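Local coordinates for universal stress protein A-like protein (PDB 2GM3), which binds AMP and belongs to the universal stress protein family of Arabidopsis thaliana, its cellular role being unknown, at residues T16-D19 against S24-C27; K28-W33 against F127-S132. One frame throughout, in Å; residues are numbered along the deposited sequence.

Contact 1. Residues T16-D19 against S24-C27; sequences TIKD and SISC. With AMP (adenosine monophosphate), chain G.
Ile17 and Ile25 carry the apolar part of this contact. Their delta methyls meet end on, Ile17 CD1 lying 3.6 Å from Ile25 CD1, while the two side chains cross at about a right angle, so that they share little more than these terminal carbons. In Ile25, CG1 stands beside the backbone N and anti to the carbonyl carbon (chi1 -53°), and the nearly extended second torsion carries CD1 out to Ile17. The aliphatic part of Lys18 adds a looser approach, its CD 4.4 Å from Ile25 CG1. No hydrogen bond spans the two segments, and the patch lies at the surface; Arg163, Glu167 and the C-terminal Asp175 also touch Ile25. The fold is the α/β nucleotide-binding fold of the universal stress proteins, with a central parallel sheet, and here the loop after strand 6-11 packs against the first turn of helix 25-39. The polar interactions belong to that helix start. Ser24 is the N-cap: its OG accepts from Cys27 N over 3.2 Å with an N-H...O angle of 161°, turned there by a chi1 of 74° that sets OG between the backbone N and the carbonyl carbon. Ser24 OG is hydrogen-bonded to Asn13 OD1 as well, which ties the cap to Asn13, itself an AMP-binding residue. Were Ser24 replaced by an alanine, Cys27 N would probably be left without its capping acceptor and Asn13 OD1 without this partner, and the helix start beside the nucleotide would be likely to fray. The same first turn also meets the ligand. Ser26 OG accepts from the ribose hydroxyl O3' of AMP at 2.7 Å and is also bonded to Asp175 OD1, while Cys27 CB packs 3.4 Å from the same AMP O3'.

Contact 2. Residues K28-W33 against F127-S132; sequences KRAFEW and FLVVGS. With AMP (adenosine monophosphate), chain G.
Ala30 on helix 25-39 presses its methyl onto strand 127-132 at Val129 and Gly131, a helix-on-sheet packing within the α/β fold of universal stress proteins. The segment axes approach to 6.9 Å at an angle of 136°, and the closest CA pair, Ala30 and Gly131, is only 4.9 Å apart. Such nearness suits a small residue facing a glycine: Ala30 CB sits 3.6 Å from Gly131 N, against bare backbone. Two residues earlier on the strand, Val129 points its CG1 at the helix, anti to its own backbone N (chi1 179°), and that methyl rests 3.9 Å from both Ala30 CB and Ala30 O. Ile161 of the nearby strand 158-162 and Val8 of strand 6-11 also touch Val129, so this methyl contact belongs to the buried layer between helix and sheet. At the second subunit, Phe127 meets Trp33 of that chain with ring planes nearly perpendicular. Gly131 also serves the nucleotide. A beta carbon here would point toward the helix and would probably crowd the ribose O3' of AMP, whereas the backbone of Gly131 donates from N to AMP O2' at 3.0 Å with an angle of 150°.

From the N terminus, strand 6-11 runs into the loop that holds residues 16-19, and contact 1 closes a short loop of chain, four residues between its segments, by setting that loop against the start of helix 25-39. Contact 2 opens directly afterwards on the same helix and closes a far longer loop, which takes in strands 46-54 and 102-109 and helices 71-77, 81-99 and 112-123 before returning at strand 127-132. The two loops follow in series, neither nesting nor crossing. Contact 1 joins surface loop to helix start; contact 2 joins helix to central sheet. They touch where Ser26 CB packs 3.8 Å from Ser132 N, and both border the ribose of AMP.

Contact 1. Residues T16-D19 against S24-C27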
loop_
_atom_site.group_PDB
_atom_site.type_symbol
_atom_site.label_atom_id
_atom_site.label_comp_id
_atom_site.label_asym_id
_atom_site.label_seq_id
_atom_site.Cartn_x
_atom_site.Cartn_y
_atom_site.Cartn_z
ATOM N N THR A 16 -1.517 2.105 22.805
ATOM C CA THR A 16 -2.203 2.711 23.955
ATOM C C THR A 16 -2.734 1.663 24.943
ATOM O O THR A 16 -3.158 2.023 26.036
ATOM C CB THR A 16 -3.330 3.703 23.556
ATOM O OG1 THR A 16 -4.362 2.998 22.868
ATOM C CG2 THR A 16 -2.792 4.810 22.644
ATOM N N ILE A 17 -2.716 0.385 24.559
ATOM C CA ILE A 17 -3.156 -0.685 25.442
ATOM C C ILE A 17 -1.973 -1.495 25.934
ATOM O O ILE A 17 -1.910 -1.870 27.112
ATOM C CB ILE A 17 -4.156 -1.645 24.771
ATOM C CG1 ILE A 17 -3.867 -1.778 23.262
ATOM C CG2 ILE A 17 -5.627 -1.221 25.104
ATOM C CD1 ILE A 17 -3.824 -3.208 22.780
ATOM N N LYS A 18 -1.048 -1.791 25.022
ATOM C CA LYS A 18 0.191 -2.471 25.392
ATOM C C LYS A 18 1.007 -1.494 26.214
ATOM O O LYS A 18 1.098 -0.320 25.861
ATOM C CB LYS A 18 0.999 -2.901 24.154
ATOM C CG LYS A 18 0.296 -3.937 23.263
ATOM C CD LYS A 18 1.270 -4.816 22.482
ATOM C CE LYS A 18 1.044 -6.313 22.863
ATOM N NZ LYS A 18 2.121 -7.233 22.319
ATOM N N ASP A 19 1.590 -1.968 27.312
ATOM C CA ASP A 19 2.523 -1.142 28.057
ATOM C C ASP A 19 3.647 -0.543 27.175
ATOM O O ASP A 19 4.028 -1.066 26.124
ATOM C CB ASP A 19 3.066 -1.871 29.292
ATOM C CG ASP A 19 2.255 -1.562 30.550
ATOM O OD1 ASP A 19 1.407 -0.641 30.489
ATOM O OD2 ASP A 19 2.457 -2.223 31.604
ATOM N N SER A 24 2.399 0.193 18.389
ATOM C CA SER A 24 0.995 -0.190 18.205
ATOM C C SER A 24 0.946 -1.537 17.483
ATOM O O SER A 24 1.819 -1.835 16.657
ATOM C CB SER A 24 0.253 0.890 17.418
ATOM O OG SER A 24 0.581 0.890 16.042
ATOM N N ILE A 25 -0.057 -2.342 17.794
ATOM C CA ILE A 25 -0.265 -3.606 17.109
ATOM C C ILE A 25 -0.308 -3.418 15.591
ATOM O O ILE A 25 0.274 -4.201 14.848
ATOM C CB ILE A 25 -1.532 -4.315 17.574
ATOM C CG1 ILE A 25 -1.555 -4.477 19.095
ATOM C CG2 ILE A 25 -1.595 -5.686 16.961
ATOM C CD1 ILE A 25 -2.940 -4.728 19.622
ATOM N N SER A 26 -0.929 -2.337 15.137
ATOM C CA SER A 26 -1.144 -2.188 13.722
ATOM C C SER A 26 0.147 -1.858 12.954
ATOM O O SER A 26 0.421 -2.415 11.879
ATOM C CB SER A 26 -2.282 -1.199 13.438
ATOM O OG SER A 26 -1.903 0.114 13.765
ATOM N N CYS A 27 0.954 -0.966 13.497
ATOM C CA CYS A 27 2.148 -0.569 12.774
ATOM C C CYS A 27 3.184 -1.664 12.905
ATOM O O CYS A 27 4.010 -1.821 12.035
ATOM C CB CYS A 27 2.685 0.782 13.236
ATOM S SG CYS A 27 3.703 0.714 14.751
HETATM P P AMP G . -5.430 4.296 11.759
HETATM O O1P AMP G . -5.365 5.439 12.604
HETATM O O2P AMP G . -5.869 3.051 12.435
HETATM O O3P AMP G . -6.078 4.450 10.468
HETATM O "O5'" AMP G . -3.947 3.926 11.312
HETATM C "C5'" AMP G . -3.002 3.515 12.274
HETATM C "C4'" AMP G . -1.656 3.695 11.625
HETATM O "O4'" AMP G . -1.342 5.113 11.406
HETATM C "C3'" AMP G . -0.528 3.169 12.467
HETATM O "O3'" AMP G . -0.428 1.735 12.230
HETATM C "C2'" AMP G . 0.654 3.911 11.864
HETATM O "O2'" AMP G . 1.090 3.210 10.699
HETATM C "C1'" AMP G . 0.067 5.266 11.486
HETATM N N9 AMP G . 0.216 6.180 12.635
HETATM C C8 AMP G . -0.695 6.478 13.590
HETATM N N7 AMP G . -0.156 7.352 14.458
HETATM C C5 AMP G . 1.080 7.640 14.033
HETATM C C6 AMP G . 2.113 8.472 14.478
HETATM N N6 AMP G . 2.014 9.220 15.562
HETATM N N1 AMP G . 3.246 8.498 13.788
HETATM C C2 AMP G . 3.440 7.775 12.704
HETATM N N3 AMP G . 2.492 6.976 12.235
HETATM C C4 AMP G . 1.311 6.894 12.877
#

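Contact 2. Residues K28-W33 against F127-S132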
loop_
_atom_site.group_PDB
_atom_site.type_symbol
_atom_site.label_atom_id
_atom_site.label_comp_id
_atom_site.label_asym_id
_atom_site.label_seq_id
_atom_site.Cartn_x
_atom_site.Cartn_y
_atom_site.Cartn_z
ATOM N N LYS A 28 3.110 -2.449 13.956
ATOM C CA LYS A 28 4.003 -3.550 14.141
ATOM C C LYS A 28 3.688 -4.618 13.101
ATOM O O LYS A 28 4.593 -5.144 12.417
ATOM C CB LYS A 28 3.838 -4.130 15.549
ATOM C CG LYS A 28 5.022 -4.981 16.001
ATOM C CD LYS A 28 4.822 -5.584 17.415
ATOM C CE LYS A 28 5.682 -6.824 17.576
ATOM N NZ LYS A 28 5.741 -7.304 19.004
ATOM N N ARG A 29 2.404 -4.951 12.999
ATOM C CA ARG A 29 1.942 -5.876 11.998
ATOM C C ARG A 29 2.325 -5.373 10.611
ATOM O O ARG A 29 2.859 -6.130 9.787
ATOM C CB ARG A 29 0.422 -6.090 12.107
ATOM C CG ARG A 29 -0.142 -6.878 10.949
ATOM C CD ARG A 29 0.518 -8.274 10.894
ATOM N NE ARG A 29 0.530 -8.861 12.219
ATOM C CZ ARG A 29 1.541 -9.539 12.731
ATOM N NH1 ARG A 29 2.645 -9.753 12.014
ATOM N NH2 ARG A 29 1.441 -9.998 13.967
ATOM N N ALA A 30 2.084 -4.081 10.386
ATOM C CA ALA A 30 2.418 -3.449 9.119
ATOM C C ALA A 30 3.903 -3.597 8.753
ATOM O O ALA A 30 4.239 -3.939 7.622
ATOM C CB ALA A 30 2.048 -2.002 9.171
ATOM N N PHE A 31 4.767 -3.311 9.720
ATOM C CA PHE A 31 6.208 -3.435 9.542
ATOM C C PHE A 31 6.602 -4.887 9.308
ATOM O O PHE A 31 7.284 -5.185 8.351
ATOM C CB PHE A 31 6.914 -2.944 10.790
ATOM C CG PHE A 31 8.403 -3.096 10.758
ATOM C CD1 PHE A 31 9.204 -2.089 10.199
ATOM C CD2 PHE A 31 9.018 -4.191 11.388
ATOM C CE1 PHE A 31 10.580 -2.215 10.201
ATOM C CE2 PHE A 31 10.401 -4.305 11.412
ATOM C CZ PHE A 31 11.185 -3.312 10.826
ATOM N N GLU A 32 6.173 -5.786 10.170
ATOM C CA GLU A 32 6.565 -7.187 10.021
ATOM C C GLU A 32 6.074 -7.812 8.714
ATOM O O GLU A 32 6.772 -8.588 8.094
ATOM C CB GLU A 32 6.095 -8.037 11.202
ATOM C CG GLU A 32 6.703 -7.504 12.498
ATOM C CD GLU A 32 6.565 -8.425 13.686
ATOM O OE1 GLU A 32 5.584 -9.206 13.765
ATOM O OE2 GLU A 32 7.464 -8.332 14.555
ATOM N N TRP A 33 4.868 -7.458 8.308
ATOM C CA TRP A 33 4.311 -7.946 7.091
ATOM C C TRP A 33 5.148 -7.470 5.910
ATOM O O TRP A 33 5.439 -8.266 5.010
ATOM C CB TRP A 33 2.886 -7.440 6.942
ATOM C CG TRP A 33 2.163 -7.998 5.786
ATOM C CD1 TRP A 33 1.359 -9.107 5.784
ATOM C CD2 TRP A 33 2.146 -7.487 4.458
ATOM N NE1 TRP A 33 0.852 -9.308 4.550
ATOM C CE2 TRP A 33 1.309 -8.332 3.705
ATOM C CE3 TRP A 33 2.765 -6.405 3.821
ATOM C CZ2 TRP A 33 1.079 -8.140 2.342
ATOM C CZ3 TRP A 33 2.524 -6.205 2.464
ATOM C CH2 TRP A 33 1.674 -7.067 1.747
ATOM N N PHE A 127 7.254 4.258 -1.509
ATOM C CA PHE A 127 5.954 4.111 -0.930
ATOM C C PHE A 127 5.881 4.270 0.572
ATOM O O PHE A 127 6.898 4.213 1.264
ATOM C CB PHE A 127 5.256 2.832 -1.399
ATOM C CG PHE A 127 5.854 1.538 -0.904
ATOM C CD1 PHE A 127 5.176 0.778 0.031
ATOM C CD2 PHE A 127 7.030 1.030 -1.456
ATOM C CE1 PHE A 127 5.687 -0.463 0.460
ATOM C CE2 PHE A 127 7.545 -0.174 -1.044
ATOM C CZ PHE A 127 6.877 -0.933 -0.084
ATOM N N LEU A 128 4.650 4.434 1.059
ATOM C CA LEU A 128 4.343 4.594 2.477
ATOM C C LEU A 128 3.595 3.364 2.979
ATOM O O LEU A 128 2.601 2.945 2.379
ATOM C CB LEU A 128 3.455 5.847 2.634
ATOM C CG LEU A 128 2.814 6.179 3.974
ATOM C CD1 LEU A 128 3.901 6.292 5.060
ATOM C CD2 LEU A 128 2.010 7.428 3.906
ATOM N N VAL A 129 4.075 2.781 4.060
ATOM C CA VAL A 129 3.352 1.725 4.750
ATOM C C VAL A 129 2.749 2.276 6.054
ATOM O O VAL A 129 3.455 2.873 6.877
ATOM C CB VAL A 129 4.272 0.551 5.099
ATOM C CG1 VAL A 129 3.504 -0.515 5.827
ATOM C CG2 VAL A 129 4.942 -0.035 3.859
ATOM N N VAL A 130 1.447 2.088 6.218
ATOM C CA VAL A 130 0.776 2.417 7.439
ATOM C C VAL A 130 -0.005 1.198 7.827
ATOM O O VAL A 130 -0.520 0.471 6.960
ATOM C CB VAL A 130 -0.202 3.659 7.291
ATOM C CG1 VAL A 130 0.604 4.949 7.060
ATOM C CG2 VAL A 130 -1.188 3.456 6.145
ATOM N N GLY A 131 -0.077 0.962 9.128
ATOM C CA GLY A 131 -1.000 0.011 9.683
ATOM C C GLY A 131 -2.370 0.660 9.611
ATOM O O GLY A 131 -2.483 1.817 9.209
ATOM N N SER A 132 -3.408 -0.086 9.982
ATOM C CA SER A 132 -4.746 0.440 9.995
ATOM C C SER A 132 -5.580 -0.376 10.953
ATOM O O SER A 132 -5.470 -1.595 10.989
ATOM C CB SER A 132 -5.349 0.380 8.595
ATOM O OG SER A 132 -6.753 0.613 8.662
HETATM P P AMP G . -5.430 4.296 11.759
HETATM O O1P AMP G . -5.365 5.439 12.604
HETATM O O2P AMP G . -5.869 3.051 12.435
HETATM O O3P AMP G . -6.078 4.450 10.468
HETATM O "O5'" AMP G . -3.947 3.926 11.312
HETATM C "C5'" AMP G . -3.002 3.515 12.274
HETATM C "C4'" AMP G . -1.656 3.695 11.625
HETATM O "O4'" AMP G . -1.342 5.113 11.406
HETATM C "C3'" AMP G . -0.528 3.169 12.467
HETATM O "O3'" AMP G . -0.428 1.735 12.230
HETATM C "C2'" AMP G . 0.654 3.911 11.864
HETATM O "O2'" AMP G . 1.090 3.210 10.699
HETATM C "C1'" AMP G . 0.067 5.266 11.486
HETATM N N9 AMP G . 0.216 6.180 12.635
HETATM C C8 AMP G . -0.695 6.478 13.590
HETATM N N7 AMP G . -0.156 7.352 14.458
HETATM C C5 AMP G . 1.080 7.640 14.033
HETATM C C6 AMP G . 2.113 8.472 14.478
HETATM N N6 AMP G . 2.014 9.220 15.562
HETATM N N1 AMP G . 3.246 8.498 13.788
HETATM C C2 AMP G . 3.440 7.775 12.704
HETATM N N3 AMP G . 2.492 6.976 12.235
HETATM C C4 AMP G . 1.311 6.894 12.877
#